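Local coordinates for GDP-mannose-dependent alpha-(1-6)-phosphatidylinositol monomannoside mannosyltransferase (Corynebacterium glutamicum, PDB 3OKP), which is a mannosyltransferase of the GT-B fold, built of two Rossmann-like domains and holding guanosine-5'-diphosphate-alpha-D-mannose, at residues S4-V9 / R85-V90; A77-I82 / K106-S111. All blocks are in the same frame, centred on the assembly; numbering follows the deposited sequence.

Interaction 1: S4-V9 / R85-V90; sequences SRKTLV and REIDNV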
ATOM      1  N   SER A   4      15.308 -23.827 -10.672  1.00 19.45           N
ATOM      2  CA  SER A   4      14.374 -22.769 -10.189  1.00 18.65           C
ATOM      3  C   SER A   4      13.007 -23.354  -9.841  1.00 17.89           C
ATOM      4  O   SER A   4      12.451 -24.154 -10.594  1.00 18.26           O
ATOM      5  CB  SER A   4      14.226 -21.664 -11.242  1.00 18.54           C
ATOM      6  OG  SER A   4      13.150 -20.790 -10.937  1.00 18.28           O
ATOM      7  N   ARG A   5      12.477 -22.952  -8.691  1.00 16.96           N
ATOM      8  CA  ARG A   5      11.133 -23.350  -8.288  1.00 16.17           C
ATOM      9  C   ARG A   5      10.081 -22.546  -9.053  1.00 15.51           C
ATOM     10  O   ARG A   5      10.229 -21.335  -9.252  1.00 15.24           O
ATOM     11  CB  ARG A   5      10.951 -23.184  -6.778  1.00 15.96           C
ATOM     12  CG  ARG A   5      11.798 -24.141  -5.942  1.00 16.36           C
ATOM     13  CD  ARG A   5      11.636 -23.890  -4.449  1.00 16.21           C
ATOM     14  NE  ARG A   5      10.264 -24.115  -3.990  1.00 15.87           N
ATOM     15  CZ  ARG A   5       9.769 -25.296  -3.626  1.00 15.90           C
ATOM     16  NH1 ARG A   5      10.524 -26.386  -3.663  1.00 16.30           N
ATOM     17  NH2 ARG A   5       8.509 -25.387  -3.223  1.00 15.22           N
ATOM     18  N   LYS A   6       9.027 -23.235  -9.477  1.00 15.14           N
ATOM     19  CA  LYS A   6       7.957 -22.648 -10.277  1.00 14.60           C
ATOM     20  C   LYS A   6       6.740 -22.348  -9.404  1.00 13.64           C
ATOM     21  O   LYS A   6       6.365 -23.156  -8.550  1.00 13.48           O
ATOM     22  CB  LYS A   6       7.576 -23.608 -11.404  1.00 15.21           C
ATOM     23  CG  LYS A   6       6.929 -22.963 -12.617  1.00 16.22           C
ATOM     24  CD  LYS A   6       7.080 -23.884 -13.821  1.00 18.80           C
ATOM     25  CE  LYS A   6       6.284 -23.398 -15.021  1.00 19.41           C
ATOM     26  NZ  LYS A   6       6.336 -24.399 -16.131  1.00 20.11           N
ATOM     27  N   THR A   7       6.131 -21.185  -9.629  1.00 12.70           N
ATOM     28  CA  THR A   7       5.025 -20.710  -8.800  1.00 11.86           C
ATOM     29  C   THR A   7       3.740 -20.507  -9.599  1.00 11.50           C
ATOM     30  O   THR A   7       3.745 -19.870 -10.658  1.00 11.34           O
ATOM     31  CB  THR A   7       5.387 -19.386  -8.080  1.00 11.57           C
ATOM     32  OG1 THR A   7       6.607 -19.552  -7.350  1.00 11.91           O
ATOM     33  CG2 THR A   7       4.276 -18.960  -7.116  1.00 10.84           C
ATOM     34  N   LEU A   8       2.647 -21.061  -9.080  1.00 11.07           N
ATOM     35  CA  LEU A   8       1.312 -20.761  -9.581  1.00 10.80           C
ATOM     36  C   LEU A   8       0.644 -19.761  -8.643  1.00 10.43           C
ATOM     37  O   LEU A   8       0.480 -20.032  -7.450  1.00 10.59           O
ATOM     38  CB  LEU A   8       0.463 -22.032  -9.709  1.00 10.98           C
ATOM     39  CG  LEU A   8      -0.994 -21.885 -10.176  1.00 10.99           C
ATOM     40  CD1 LEU A   8      -1.073 -21.410 -11.626  1.00 11.04           C
ATOM     41  CD2 LEU A   8      -1.747 -23.192  -9.996  1.00 11.24           C
ATOM     42  N   VAL A   9       0.280 -18.604  -9.189  1.00 10.05           N
ATOM     43  CA  VAL A   9      -0.437 -17.576  -8.437  1.00  9.85           C
ATOM     44  C   VAL A   9      -1.938 -17.756  -8.659  1.00  9.79           C
ATOM     45  O   VAL A   9      -2.420 -17.671  -9.794  1.00 10.09           O
ATOM     46  CB  VAL A   9       0.005 -16.144  -8.850  1.00  9.67           C
ATOM     47  CG1 VAL A   9      -0.711 -15.090  -8.008  1.00  9.70           C
ATOM     48  CG2 VAL A   9       1.520 -15.985  -8.731  1.00  9.83           C
ATOM     49  N   ARG A  85       2.002 -27.925 -15.316  1.00 18.93           N
ATOM     50  CA  ARG A  85       3.094 -26.955 -15.352  1.00 18.77           C
ATOM     51  C   ARG A  85       4.215 -27.291 -14.368  1.00 18.61           C
ATOM     52  O   ARG A  85       5.149 -26.504 -14.202  1.00 18.65           O
ATOM     53  CB  ARG A  85       2.567 -25.533 -15.111  1.00 18.29           C
ATOM     54  CG  ARG A  85       1.777 -24.940 -16.273  1.00 19.30           C
ATOM     55  CD  ARG A  85       2.688 -24.529 -17.436  1.00 21.56           C
ATOM     56  NE  ARG A  85       1.930 -23.948 -18.543  1.00 22.54           N
ATOM     57  CZ  ARG A  85       1.583 -24.598 -19.651  1.00 23.92           C
ATOM     58  NH1 ARG A  85       1.924 -25.872 -19.827  1.00 24.72           N
ATOM     59  NH2 ARG A  85       0.892 -23.969 -20.594  1.00 23.93           N
ATOM     60  N   GLU A  86       4.122 -28.458 -13.730  1.00 18.56           N
ATOM     61  CA  GLU A  86       5.105 -28.915 -12.734  1.00 18.79           C
ATOM     62  C   GLU A  86       5.369 -27.857 -11.653  1.00 17.44           C
ATOM     63  O   GLU A  86       6.513 -27.451 -11.411  1.00 17.50           O
ATOM     64  CB  GLU A  86       6.405 -29.378 -13.408  1.00 19.46           C
ATOM     65  CG  GLU A  86       6.273 -30.690 -14.181  1.00 21.22           C
ATOM     66  CD  GLU A  86       7.615 -31.269 -14.607  1.00 22.20           C
ATOM     67  OE1 GLU A  86       8.404 -30.554 -15.265  1.00 23.85           O
ATOM     68  OE2 GLU A  86       7.876 -32.450 -14.292  1.00 25.13           O
ATOM     69  N   ILE A  87       4.288 -27.424 -11.011  1.00 16.05           N
ATOM     70  CA  ILE A  87       4.319 -26.331 -10.043  1.00 14.57           C
ATOM     71  C   ILE A  87       4.875 -26.769  -8.685  1.00 14.36           C
ATOM     72  O   ILE A  87       4.447 -27.779  -8.120  1.00 14.29           O
ATOM     73  CB  ILE A  87       2.903 -25.700  -9.879  1.00 14.03           C
ATOM     74  CG1 ILE A  87       2.418 -25.066 -11.197  1.00 13.38           C
ATOM     75  CG2 ILE A  87       2.862 -24.705  -8.723  1.00 13.28           C
ATOM     76  CD1 ILE A  87       3.297 -23.940 -11.754  1.00 12.66           C
ATOM     77  N   ASP A  88       5.831 -25.989  -8.181  1.00 13.72           N
ATOM     78  CA  ASP A  88       6.444 -26.210  -6.875  1.00 13.48           C
ATOM     79  C   ASP A  88       5.737 -25.413  -5.782  1.00 12.77           C
ATOM     80  O   ASP A  88       5.436 -25.950  -4.716  1.00 13.04           O
ATOM     81  CB  ASP A  88       7.928 -25.820  -6.918  1.00 13.83           C
ATOM     82  CG  ASP A  88       8.708 -26.609  -7.954  1.00 14.35           C
ATOM     83  OD1 ASP A  88       8.874 -27.833  -7.769  1.00 14.08           O
ATOM     84  OD2 ASP A  88       9.156 -26.002  -8.949  1.00 14.09           O
ATOM     85  N   ASN A  89       5.488 -24.131  -6.053  1.00 11.95           N
ATOM     86  CA  ASN A  89       4.831 -23.234  -5.100  1.00 11.21           C
ATOM     87  C   ASN A  89       3.440 -22.844  -5.564  1.00 10.62           C
ATOM     88  O   ASN A  89       3.239 -22.529  -6.734  1.00 10.48           O
ATOM     89  CB  ASN A  89       5.633 -21.939  -4.901  1.00 10.89           C
ATOM     90  CG  ASN A  89       7.097 -22.182  -4.607  1.00 11.16           C
ATOM     91  OD1 ASN A  89       7.452 -22.922  -3.691  1.00 11.37           O
ATOM     92  ND2 ASN A  89       7.961 -21.530  -5.377  1.00 11.20           N
ATOM     93  N   VAL A  90       2.489 -22.846  -4.636  1.00 10.37           N
ATOM     94  CA  VAL A  90       1.166 -22.289  -4.893  1.00  9.88           C
ATOM     95  C   VAL A  90       0.979 -21.066  -3.999  1.00  9.76           C
ATOM     96  O   VAL A  90       1.021 -21.167  -2.767  1.00  9.95           O
ATOM     97  CB  VAL A  90       0.039 -23.330  -4.670  1.00 10.03           C
ATOM     98  CG1 VAL A  90      -1.343 -22.686  -4.810  1.00  9.43           C
ATOM     99  CG2 VAL A  90       0.181 -24.475  -5.656  1.00 10.07           C
TER
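Thr7 lies beside Asn89 and Leu8 beside Val90 in parallel strand pairing. The backbone ladder runs from Asn89 N to Lys6 O (2.8 Å) and from Leu8 N to Asn89 O (2.8 Å). Lys6 O also accepts from Asp88 N, so two successive amides, of Asp88 and Asn89, hold one carbonyl.

Side chains add a second polar network. Arg5 grips Asn89 side-on: NH2 (2.7 Å) and NE both reach OD1, which lies in the guanidinium plane, although NH2 stands above the carbonyl plane of the amide. A bend in the arginine chain (chi3 63°) sets NE for this grip, and Asp88 CB covers the centre of one guanidinium face. Asparagine suits its place because it accepts and donates at once: its ND2, with Thr7 OG1 in the amide plane, bonds to that hydroxyl at 3.1 Å. Asp88 OD2 takes the N-H of Lys6 on its anti lone pair (2.8 Å). The extended Lys6 chain carries NZ to Arg85 O at 3.1 Å, just past the C-terminal end of helix 72-84, where a positive charge is probably favoured; the Arg85 guanidinium turns to Glu59.

Apolar contact comes chiefly from Ile87, whose CG2 lies 3.7 Å from Leu8 CB.

Strand 7-11 runs between strands 37-42 and 89-92. Leu8 and Val90 face helix 72-84, while Asn89 ND2, on the other face, also bonds Leu376 O in helix 365-377.

Interaction 2: A77-I82 / K106-S111; sequences AMAEII and KQAGAS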
ATOM      1  N   ALA A  77      -9.405 -27.577 -11.337  1.00 12.36           N
ATOM      2  CA  ALA A  77      -8.693 -26.846 -12.378  1.00 12.29           C
ATOM      3  C   ALA A  77      -7.313 -26.406 -11.895  1.00 11.95           C
ATOM      4  O   ALA A  77      -6.334 -26.498 -12.639  1.00 11.85           O
ATOM      5  CB  ALA A  77      -9.508 -25.647 -12.840  1.00 12.09           C
ATOM      6  N   MET A  78      -7.248 -25.936 -10.648  1.00 11.57           N
ATOM      7  CA  MET A  78      -5.980 -25.569 -10.013  1.00 11.35           C
ATOM      8  C   MET A  78      -5.045 -26.776  -9.924  1.00 11.89           C
ATOM      9  O   MET A  78      -3.859 -26.674 -10.247  1.00 11.78           O
ATOM     10  CB  MET A  78      -6.219 -24.987  -8.616  1.00 10.92           C
ATOM     11  CG  MET A  78      -4.942 -24.548  -7.904  1.00 10.74           C
ATOM     12  SD  MET A  78      -5.148 -24.207  -6.147  1.00 10.35           S
ATOM     13  CE  MET A  78      -5.498 -25.845  -5.505  1.00 10.79           C
ATOM     14  N   ALA A  79      -5.597 -27.910  -9.495  1.00 12.55           N
ATOM     15  CA  ALA A  79      -4.847 -29.155  -9.347  1.00 13.40           C
ATOM     16  C   ALA A  79      -4.209 -29.622 -10.657  1.00 14.08           C
ATOM     17  O   ALA A  79      -3.062 -30.069 -10.665  1.00 14.31           O
ATOM     18  CB  ALA A  79      -5.745 -30.252  -8.768  1.00 13.81           C
ATOM     19  N   GLU A  80      -4.952 -29.518 -11.758  1.00 14.58           N
ATOM     20  CA  GLU A  80      -4.445 -29.965 -13.057  1.00 15.39           C
ATOM     21  C   GLU A  80      -3.349 -29.057 -13.618  1.00 15.09           C
ATOM     22  O   GLU A  80      -2.448 -29.533 -14.311  1.00 15.37           O
ATOM     23  CB  GLU A  80      -5.582 -30.155 -14.065  1.00 15.85           C
ATOM     24  CG  GLU A  80      -6.331 -31.484 -13.904  1.00 17.75           C
ATOM     25  CD  GLU A  80      -5.420 -32.702 -14.019  1.00 19.27           C
ATOM     26  OE1 GLU A  80      -4.743 -32.852 -15.059  1.00 19.51           O
ATOM     27  OE2 GLU A  80      -5.380 -33.509 -13.065  1.00 20.17           O
ATOM     28  N   ILE A  81      -3.425 -27.764 -13.306  1.00 14.42           N
ATOM     29  CA  ILE A  81      -2.376 -26.812 -13.679  1.00 14.32           C
ATOM     30  C   ILE A  81      -1.091 -27.109 -12.900  1.00 14.48           C
ATOM     31  O   ILE A  81       0.002 -27.122 -13.476  1.00 14.49           O
ATOM     32  CB  ILE A  81      -2.820 -25.339 -13.465  1.00 13.78           C
ATOM     33  CG1 ILE A  81      -3.993 -24.991 -14.392  1.00 14.04           C
ATOM     34  CG2 ILE A  81      -1.648 -24.377 -13.702  1.00 13.21           C
ATOM     35  CD1 ILE A  81      -4.765 -23.733 -13.984  1.00 13.53           C
ATOM     36  N   ILE A  82      -1.236 -27.356 -11.598  1.00 14.67           N
ATOM     37  CA  ILE A  82      -0.112 -27.726 -10.731  1.00 15.23           C
ATOM     38  C   ILE A  82       0.696 -28.885 -11.327  1.00 16.51           C
ATOM     39  O   ILE A  82       1.924 -28.826 -11.397  1.00 16.46           O
ATOM     40  CB  ILE A  82      -0.584 -28.055  -9.282  1.00 15.07           C
ATOM     41  CG1 ILE A  82      -0.996 -26.768  -8.555  1.00 13.97           C
ATOM     42  CG2 ILE A  82       0.512 -28.788  -8.492  1.00 15.12           C
ATOM     43  CD1 ILE A  82      -1.889 -26.984  -7.339  1.00 13.69           C
ATOM     44  N   LYS A 106      -1.601 -29.118  -1.981  1.00 14.04           N
ATOM     45  CA  LYS A 106      -0.671 -30.129  -1.469  1.00 14.94           C
ATOM     46  C   LYS A 106      -0.984 -31.528  -2.010  1.00 15.33           C
ATOM     47  O   LYS A 106      -0.071 -32.294  -2.322  1.00 15.58           O
ATOM     48  CB  LYS A 106      -0.649 -30.133   0.064  1.00 15.42           C
ATOM     49  CG  LYS A 106       0.001 -28.894   0.669  1.00 16.39           C
ATOM     50  CD  LYS A 106       0.324 -29.077   2.144  1.00 19.08           C
ATOM     51  CE  LYS A 106       1.217 -27.945   2.649  1.00 19.79           C
ATOM     52  NZ  LYS A 106       1.310 -27.910   4.143  1.00 20.84           N
ATOM     53  N   GLN A 107      -2.273 -31.847  -2.128  1.00 15.09           N
ATOM     54  CA  GLN A 107      -2.716 -33.112  -2.719  1.00 15.75           C
ATOM     55  C   GLN A 107      -2.257 -33.249  -4.172  1.00 15.40           C
ATOM     56  O   GLN A 107      -1.881 -34.339  -4.612  1.00 15.88           O
ATOM     57  CB  GLN A 107      -4.240 -33.236  -2.664  1.00 15.65           C
ATOM     58  CG  GLN A 107      -4.825 -33.401  -1.274  1.00 16.32           C
ATOM     59  CD  GLN A 107      -6.342 -33.428  -1.285  1.00 16.86           C
ATOM     60  OE1 GLN A 107      -6.976 -33.427  -2.347  1.00 18.78           O
ATOM     61  NE2 GLN A 107      -6.937 -33.454  -0.098  1.00 17.78           N
ATOM     62  N   ALA A 108      -2.294 -32.135  -4.903  1.00 14.60           N
ATOM     63  CA  ALA A 108      -1.901 -32.097  -6.313  1.00 14.45           C
ATOM     64  C   ALA A 108      -0.386 -32.192  -6.514  1.00 14.51           C
ATOM     65  O   ALA A 108       0.083 -32.386  -7.636  1.00 14.68           O
ATOM     66  CB  ALA A 108      -2.452 -30.846  -6.984  1.00 13.78           C
ATOM     67  N   GLY A 109       0.369 -32.051  -5.430  1.00 14.40           N
ATOM     68  CA  GLY A 109       1.809 -32.279  -5.465  1.00 14.83           C
ATOM     69  C   GLY A 109       2.689 -31.068  -5.215  1.00 14.39           C
ATOM     70  O   GLY A 109       3.911 -31.173  -5.299  1.00 14.73           O
ATOM     71  N   ALA A 110       2.080 -29.924  -4.905  1.00 13.53           N
ATOM     72  CA  ALA A 110       2.840 -28.722  -4.549  1.00 13.04           C
ATOM     73  C   ALA A 110       3.580 -28.920  -3.225  1.00 13.33           C
ATOM     74  O   ALA A 110       3.025 -29.470  -2.271  1.00 13.39           O
ATOM     75  CB  ALA A 110       1.928 -27.505  -4.479  1.00 12.31           C
ATOM     76  N   SER A 111       4.834 -28.471  -3.180  1.00 13.36           N
ATOM     77  CA  SER A 111       5.698 -28.677  -2.017  1.00 13.81           C
ATOM     78  C   SER A 111       5.705 -27.489  -1.053  1.00 13.39           C
ATOM     79  O   SER A 111       6.227 -27.587   0.064  1.00 13.52           O
ATOM     80  CB  SER A 111       7.123 -29.013  -2.463  1.00 14.40           C
ATOM     81  OG  SER A 111       7.624 -28.027  -3.352  1.00 14.42           O
TER
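The methyl of Ala108 is the bump of this contact, and the hollow that takes it lies between Ala79 and Ile82, about one turn apart on helix 72-84. Ala108 CB rests 3.8 Å from both CA and CB of Ala79, so it meets the helix backbone as well as a methyl. Ile82 forms the other wall: its CG2 and CD1 each lie 3.9 Å from Ala108 CB, with its CB a little farther. Small residues suit the site, since two alanines let the chains approach until the CA atoms of Ala79 and Ala108 are 5.2 Å apart.

Helix 102-107 lies on the crossover from strand 89-92 to strand 112-116, and helix 72-84 leads into the first of these strands; both belong to the alternating beta-alpha order of a Rossmann-like GT-B domain. Gly109, the first residue to leave helical backbone angles, closes a Schellman motif with phi 115°, a conformation in which a CB would press on the carbonyl O of Ala108, so glycine fits.

The turn also offers a shoulder of backbone atoms, against which Ile82 CG2, anti to the backbone N, lies 3.7 Å from Ala108 O and 4.1 Å from Ala110 N, with Ala110 CB at 4.4 Å. The two branches of the isoleucine, CG2 and CD1, meet the Ala108 methyl from the same side. Beneath, Val90 of the sheet touches both Ile82 and Ala110.

How the interactions relate
Interaction 1 joins two neighbouring strands, and interaction 2 joins the helix that precedes the second of them to the turn after the next helix, so the segments alternate along the chain. The first buries 572 Å² and runs from buried strand to exposed loop, with charged and amide groups bonding alongside the backbone pairing. The second buries 179 Å², mostly inside, and relies on apolar contacts, of methyls with one another and with backbone atoms, with no polar bond between the two segments. Their centres are 9 Å apart and they meet directly: Val90 CG2 packs on Ile82 CD1, and Leu8 CD1 on Ile81 CG2. Polar ties probably join them too, from Ile87 N to Ile82 O and from Arg5 NH2 to Ser111 OG.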